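Local coordinates for protein tRNA-splicing ligase RtcB (PDB 2EPG) that probably joins RNA ends bearing a 2',3'-cyclic phosphate or 3'-phosphate to 5'-hydroxyl ends, using GTP and manganese, at residues V149-R154 against A164-K169; A318-G323 against R327-R332. All coordinates share one frame; numbering follows the deposited sequence.

Contact 1 (V149-R154 against A164-K169); sequences VRFSKR and AGWLVK
The indole NE1 of Trp166, at the far end of the ring whose six-membered half meets Phe151, donates its hydrogen to Glu158 OE1. That bond, together with the cation-pi partner Arg170, would help fix how the indole is turned. Trp166 has CG anti to the backbone N (chi1 -169°), and this throws the benzo end out toward Phe151. The two rings meet obliquely: Phe151 CE1 comes to the indole's edge, near its plane, 3.7 Å from Trp166 CZ3, and the planes stand 78° apart. The ring centroids are 5.8 Å apart, an oblique apolar contact rather than a stack. The far end of the phenyl ring goes to the next residue of the helix, with Phe151 CZ 3.5 Å from Leu167 CD2. Phe151 thus rests on two consecutive side chains at once. Just after it, Ser152 caps the helix 153-162, and the bond from its backbone N to Glu155 OE1 is consistent with a capping box. Contact 1 therefore pins the lead-in to helix 153-162 against the short helix 164-169; Trp166 and Leu167 also lean on Ile159 of the former, and Leu167 touches Ala306 of the long helix 288-321.

Contact 2 (A318-G323 against R327-R332); sequences AFEKVG and RDHGLR
The Phe319 and His329 rings share one methyl, Leu331 CD1. It sits over a face of the phenyl ring as a CH-pi contact, 3.6 Å from the Phe319 centroid, and it also lies above one face of the imidazole, displaced toward the rim. Phe319 CB meets the imidazole obliquely, 3.8 Å from His329 CD2. Both nitrogens at the imidazole edge are used. His329 NE2 donates to Glu320 OE2 over 3.0 Å in a nearly straight bond, 168° at the hydrogen, reaching the anti side of the carboxylate and staying close to the ring plane; the carboxylate and ring planes are only 16° apart. His329 ND1 accepts Leu331 N at 2.9 Å, so the ring is gripped in its own plane from two sides. With chi1 69° the ring of His329 lies between backbone N and carbonyl carbon, and ND1 faces the N-H of Leu331, two residues on. A phenylalanine in place of His329 would probably leave the Glu320 carboxylate and the Leu331 N-H without their mates. The pair of bonds would be expected to hold the neutral tautomer with its hydrogen on NE2, polarised by the carboxylate. Gly323, with positive phi, closes helix 288-321 as the C-prime residue of a Schellman motif. The contact thus packs the end of that helix on the exit of helix 326-329: Phe319 also lies on Leu130 of helix 127-137 and on Val243 of strand 240-247, while Leu331 packs on Val243 and on Leu114 of strand 110-119.

Overall arrangement
Contact 1 comes first along the chain and is complete before contact 2 begins. Their centres lie 23 Å apart, with nearest atoms about 11 Å from each other, so they do not touch. What joins them is helix 288-321: Leu167 and Val149 of contact 1 lean on Ala306 and Phe314 in its body, and contact 2 is built on its C-terminal end, where the chain turns through helix 326-329 into strand 332-347. Contact 1 lies away from the predicted metal and GMP sites. In contact 2 the helix end packs on strand 240-247, and residues 327-332 on strand 110-119, with Phe319 about 7 Å, side chain to side chain, from Leu217, a predicted GMP-binding residue.

Contact 1 (V149-R154 against A164-K169)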
loop_
_atom_site.group_PDB
_atom_site.type_symbol
_atom_site.label_atom_id
_atom_site.label_comp_id
_atom_site.label_asym_id
_atom_site.label_seq_id
_atom_site.Cartn_x
_atom_site.Cartn_y
_atom_site.Cartn_z
ATOM N N VAL A 149 20.834 -15.850 -2.366
ATOM C CA VAL A 149 21.033 -14.938 -1.247
ATOM C C VAL A 149 20.123 -15.546 -0.189
ATOM O O VAL A 149 18.920 -15.694 -0.411
ATOM C CB VAL A 149 20.542 -13.513 -1.586
ATOM C CG1 VAL A 149 20.894 -12.558 -0.464
ATOM C CG2 VAL A 149 21.156 -13.053 -2.893
ATOM N N ARG A 150 20.681 -15.916 0.954
ATOM C CA ARG A 150 19.865 -16.545 1.980
ATOM C C ARG A 150 20.196 -16.066 3.381
ATOM O O ARG A 150 21.334 -15.716 3.674
ATOM C CB ARG A 150 20.027 -18.065 1.885
ATOM C CG ARG A 150 19.684 -18.619 0.505
ATOM C CD ARG A 150 20.220 -20.029 0.319
ATOM N NE ARG A 150 20.049 -20.506 -1.054
ATOM C CZ ARG A 150 20.514 -21.668 -1.510
ATOM N NH1 ARG A 150 20.309 -22.017 -2.777
ATOM N NH2 ARG A 150 21.185 -22.482 -0.704
ATOM N N PHE A 151 19.187 -16.058 4.244
ATOM C CA PHE A 151 19.341 -15.623 5.624
ATOM C C PHE A 151 18.995 -16.757 6.589
ATOM O O PHE A 151 18.222 -17.652 6.256
ATOM C CB PHE A 151 18.417 -14.432 5.888
ATOM C CG PHE A 151 18.701 -13.245 5.019
ATOM C CD1 PHE A 151 19.718 -12.355 5.346
ATOM C CD2 PHE A 151 17.986 -13.042 3.847
ATOM C CE1 PHE A 151 20.017 -11.281 4.521
ATOM C CE2 PHE A 151 18.278 -11.972 3.016
ATOM C CZ PHE A 151 19.301 -11.088 3.356
ATOM N N SER A 152 19.564 -16.711 7.787
ATOM C CA SER A 152 19.284 -17.724 8.795
ATOM C C SER A 152 17.955 -17.374 9.454
ATOM O O SER A 152 17.468 -16.245 9.325
ATOM C CB SER A 152 20.384 -17.732 9.851
ATOM O OG SER A 152 20.379 -16.511 10.574
ATOM N N LYS A 153 17.366 -18.334 10.161
ATOM C CA LYS A 153 16.100 -18.102 10.838
ATOM C C LYS A 153 16.242 -16.998 11.887
ATOM O O LYS A 153 15.304 -16.236 12.138
ATOM C CB LYS A 153 15.596 -19.403 11.472
ATOM C CG LYS A 153 16.657 -20.178 12.232
ATOM C CD LYS A 153 16.232 -21.629 12.459
ATOM C CE LYS A 153 17.402 -22.484 12.950
ATOM N NZ LYS A 153 16.997 -23.898 13.218
ATOM N N ARG A 154 17.413 -16.898 12.499
ATOM C CA ARG A 154 17.612 -15.852 13.484
ATOM C C ARG A 154 17.656 -14.503 12.765
ATOM O O ARG A 154 17.188 -13.496 13.283
ATOM C CB ARG A 154 18.919 -16.042 14.246
ATOM C CG ARG A 154 19.048 -15.064 15.399
ATOM C CD ARG A 154 20.484 -14.900 15.852
ATOM N NE ARG A 154 21.330 -14.370 14.787
ATOM C CZ ARG A 154 22.621 -14.086 14.934
ATOM N NH1 ARG A 154 23.318 -13.610 13.906
ATOM N NH2 ARG A 154 23.217 -14.272 16.108
ATOM N N ALA A 164 13.028 -2.943 6.988
ATOM C CA ALA A 164 13.945 -2.698 5.880
ATOM C C ALA A 164 15.322 -2.240 6.325
ATOM O O ALA A 164 16.318 -2.572 5.688
ATOM C CB ALA A 164 13.342 -1.669 4.908
ATOM N N GLY A 165 15.372 -1.471 7.407
ATOM C CA GLY A 165 16.642 -0.985 7.919
ATOM C C GLY A 165 17.657 -2.080 8.223
ATOM O O GLY A 165 18.847 -1.843 8.081
ATOM N N TRP A 166 17.204 -3.265 8.646
ATOM C CA TRP A 166 18.124 -4.372 8.956
ATOM C C TRP A 166 18.944 -4.693 7.716
ATOM O O TRP A 166 20.163 -4.831 7.788
ATOM C CB TRP A 166 17.353 -5.638 9.372
ATOM C CG TRP A 166 18.220 -6.754 9.964
ATOM C CD1 TRP A 166 18.458 -6.992 11.291
ATOM C CD2 TRP A 166 18.938 -7.777 9.242
ATOM N NE1 TRP A 166 19.271 -8.094 11.439
ATOM C CE2 TRP A 166 19.580 -8.593 10.199
ATOM C CE3 TRP A 166 19.097 -8.079 7.882
ATOM C CZ2 TRP A 166 20.372 -9.694 9.840
ATOM C CZ3 TRP A 166 19.884 -9.172 7.520
ATOM C CH2 TRP A 166 20.514 -9.969 8.502
ATOM N N LEU A 167 18.262 -4.808 6.579
ATOM C CA LEU A 167 18.906 -5.114 5.311
ATOM C C LEU A 167 19.827 -3.992 4.831
ATOM O O LEU A 167 20.909 -4.255 4.321
ATOM C CB LEU A 167 17.852 -5.390 4.242
ATOM C CG LEU A 167 17.065 -6.704 4.338
ATOM C CD1 LEU A 167 15.940 -6.705 3.295
ATOM C CD2 LEU A 167 18.007 -7.870 4.093
ATOM N N VAL A 168 19.390 -2.745 4.982
ATOM C CA VAL A 168 20.206 -1.618 4.555
ATOM C C VAL A 168 21.524 -1.571 5.333
ATOM O O VAL A 168 22.583 -1.340 4.754
ATOM C CB VAL A 168 19.466 -0.276 4.772
ATOM C CG1 VAL A 168 20.414 0.893 4.501
ATOM C CG2 VAL A 168 18.258 -0.220 3.863
ATOM N N LYS A 169 21.443 -1.764 6.649
ATOM C CA LYS A 169 22.628 -1.752 7.501
ATOM C C LYS A 169 23.598 -2.883 7.170
ATOM O O LYS A 169 24.752 -2.818 7.560
ATOM C CB LYS A 169 22.219 -1.816 8.976
ATOM C CG LYS A 169 21.517 -0.552 9.448
ATOM C CD LYS A 169 20.755 -0.747 10.757
ATOM C CE LYS A 169 21.664 -1.187 11.886
ATOM N NZ LYS A 169 20.911 -1.209 13.161
#

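Contact 2 (A318-G323 against R327-R332)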
loop_
_atom_site.group_PDB
_atom_site.type_symbol
_atom_site.label_atom_id
_atom_site.label_comp_id
_atom_site.label_asym_id
_atom_site.label_seq_id
_atom_site.Cartn_x
_atom_site.Cartn_y
_atom_site.Cartn_z
ATOM N N ALA A 318 20.773 -5.107 -11.402
ATOM C CA ALA A 318 20.440 -5.363 -12.789
ATOM C C ALA A 318 20.850 -4.190 -13.683
ATOM O O ALA A 318 21.362 -4.402 -14.779
ATOM C CB ALA A 318 18.951 -5.644 -12.927
ATOM N N PHE A 319 20.649 -2.954 -13.229
ATOM C CA PHE A 319 21.024 -1.812 -14.064
ATOM C C PHE A 319 22.531 -1.817 -14.277
ATOM O O PHE A 319 23.015 -1.643 -15.395
ATOM C CB PHE A 319 20.595 -0.486 -13.422
ATOM C CG PHE A 319 19.168 -0.090 -13.728
ATOM C CD1 PHE A 319 18.898 1.023 -14.519
ATOM C CD2 PHE A 319 18.097 -0.819 -13.218
ATOM C CE1 PHE A 319 17.572 1.413 -14.801
ATOM C CE2 PHE A 319 16.773 -0.441 -13.495
ATOM C CZ PHE A 319 16.514 0.675 -14.286
ATOM N N GLU A 320 23.267 -2.042 -13.198
ATOM C CA GLU A 320 24.717 -2.077 -13.258
ATOM C C GLU A 320 25.236 -3.227 -14.143
ATOM O O GLU A 320 26.189 -3.058 -14.894
ATOM C CB GLU A 320 25.273 -2.185 -11.839
ATOM C CG GLU A 320 25.120 -0.911 -11.055
ATOM C CD GLU A 320 25.123 -1.128 -9.560
ATOM O OE1 GLU A 320 25.547 -2.218 -9.122
ATOM O OE2 GLU A 320 24.702 -0.202 -8.824
ATOM N N LYS A 321 24.595 -4.386 -14.057
ATOM C CA LYS A 321 24.995 -5.543 -14.848
ATOM C C LYS A 321 24.956 -5.226 -16.350
ATOM O O LYS A 321 25.767 -5.740 -17.119
ATOM C CB LYS A 321 24.070 -6.727 -14.525
ATOM C CG LYS A 321 24.638 -8.106 -14.840
ATOM C CD LYS A 321 24.629 -8.377 -16.327
ATOM C CE LYS A 321 25.184 -9.757 -16.651
ATOM N NZ LYS A 321 25.252 -9.982 -18.129
ATOM N N VAL A 322 24.028 -4.370 -16.771
ATOM C CA VAL A 322 23.927 -4.032 -18.187
ATOM C C VAL A 322 24.684 -2.773 -18.591
ATOM O O VAL A 322 24.496 -2.267 -19.698
ATOM C CB VAL A 322 22.467 -3.883 -18.642
ATOM C CG1 VAL A 322 21.735 -5.219 -18.473
ATOM C CG2 VAL A 322 21.787 -2.781 -17.845
ATOM N N GLY A 323 25.521 -2.253 -17.695
ATOM C CA GLY A 323 26.314 -1.094 -18.054
ATOM C C GLY A 323 26.084 0.242 -17.381
ATOM O O GLY A 323 26.904 1.142 -17.540
ATOM N N ARG A 327 26.613 5.856 -10.527
ATOM C CA ARG A 327 26.464 7.283 -10.764
ATOM C C ARG A 327 25.665 7.548 -12.036
ATOM O O ARG A 327 25.105 8.622 -12.198
ATOM C CB ARG A 327 27.834 7.994 -10.777
ATOM C CG ARG A 327 28.747 7.742 -11.961
ATOM C CD ARG A 327 30.206 8.072 -11.574
ATOM N NE ARG A 327 30.309 9.283 -10.752
ATOM C CZ ARG A 327 31.411 9.678 -10.108
ATOM N NH1 ARG A 327 31.390 10.798 -9.388
ATOM N NH2 ARG A 327 32.533 8.962 -10.173
ATOM N N ASP A 328 25.586 6.561 -12.924
ATOM C CA ASP A 328 24.796 6.722 -14.143
ATOM C C ASP A 328 23.312 6.601 -13.790
ATOM O O ASP A 328 22.503 7.478 -14.103
ATOM C CB ASP A 328 25.084 5.625 -15.182
ATOM C CG ASP A 328 26.387 5.830 -15.937
ATOM O OD1 ASP A 328 26.709 6.986 -16.291
ATOM O OD2 ASP A 328 27.077 4.818 -16.196
ATOM N N HIS A 329 22.953 5.497 -13.143
ATOM C CA HIS A 329 21.548 5.279 -12.842
ATOM C C HIS A 329 21.011 6.039 -11.646
ATOM O O HIS A 329 19.853 6.425 -11.648
ATOM C CB HIS A 329 21.243 3.774 -12.739
ATOM C CG HIS A 329 21.841 3.086 -11.549
ATOM N ND1 HIS A 329 21.520 3.420 -10.251
ATOM C CD2 HIS A 329 22.674 2.019 -11.466
ATOM C CE1 HIS A 329 22.123 2.587 -9.420
ATOM N NE2 HIS A 329 22.829 1.727 -10.131
ATOM N N GLY A 330 21.852 6.281 -10.646
ATOM C CA GLY A 330 21.414 6.998 -9.459
ATOM C C GLY A 330 20.016 6.623 -8.984
ATOM O O GLY A 330 19.229 7.508 -8.669
ATOM N N LEU A 331 19.713 5.322 -8.929
ATOM C CA LEU A 331 18.404 4.837 -8.493
ATOM C C LEU A 331 18.126 5.063 -7.000
ATOM O O LEU A 331 18.572 4.303 -6.144
ATOM C CB LEU A 331 18.267 3.351 -8.828
ATOM C CG LEU A 331 17.916 3.068 -10.293
ATOM C CD1 LEU A 331 18.353 1.656 -10.694
ATOM C CD2 LEU A 331 16.407 3.256 -10.479
ATOM N N ARG A 332 17.382 6.114 -6.689
ATOM C CA ARG A 332 17.083 6.406 -5.297
ATOM C C ARG A 332 15.643 6.072 -4.995
ATOM O O ARG A 332 14.813 6.036 -5.904
ATOM C CB ARG A 332 17.315 7.887 -4.992
ATOM C CG ARG A 332 18.701 8.404 -5.346
ATOM C CD ARG A 332 18.817 9.865 -4.956
ATOM N NE ARG A 332 19.951 10.534 -5.586
ATOM C CZ ARG A 332 20.173 11.844 -5.497
ATOM N NH1 ARG A 332 21.227 12.387 -6.101
ATOM N NH2 ARG A 332 19.333 12.611 -4.799
#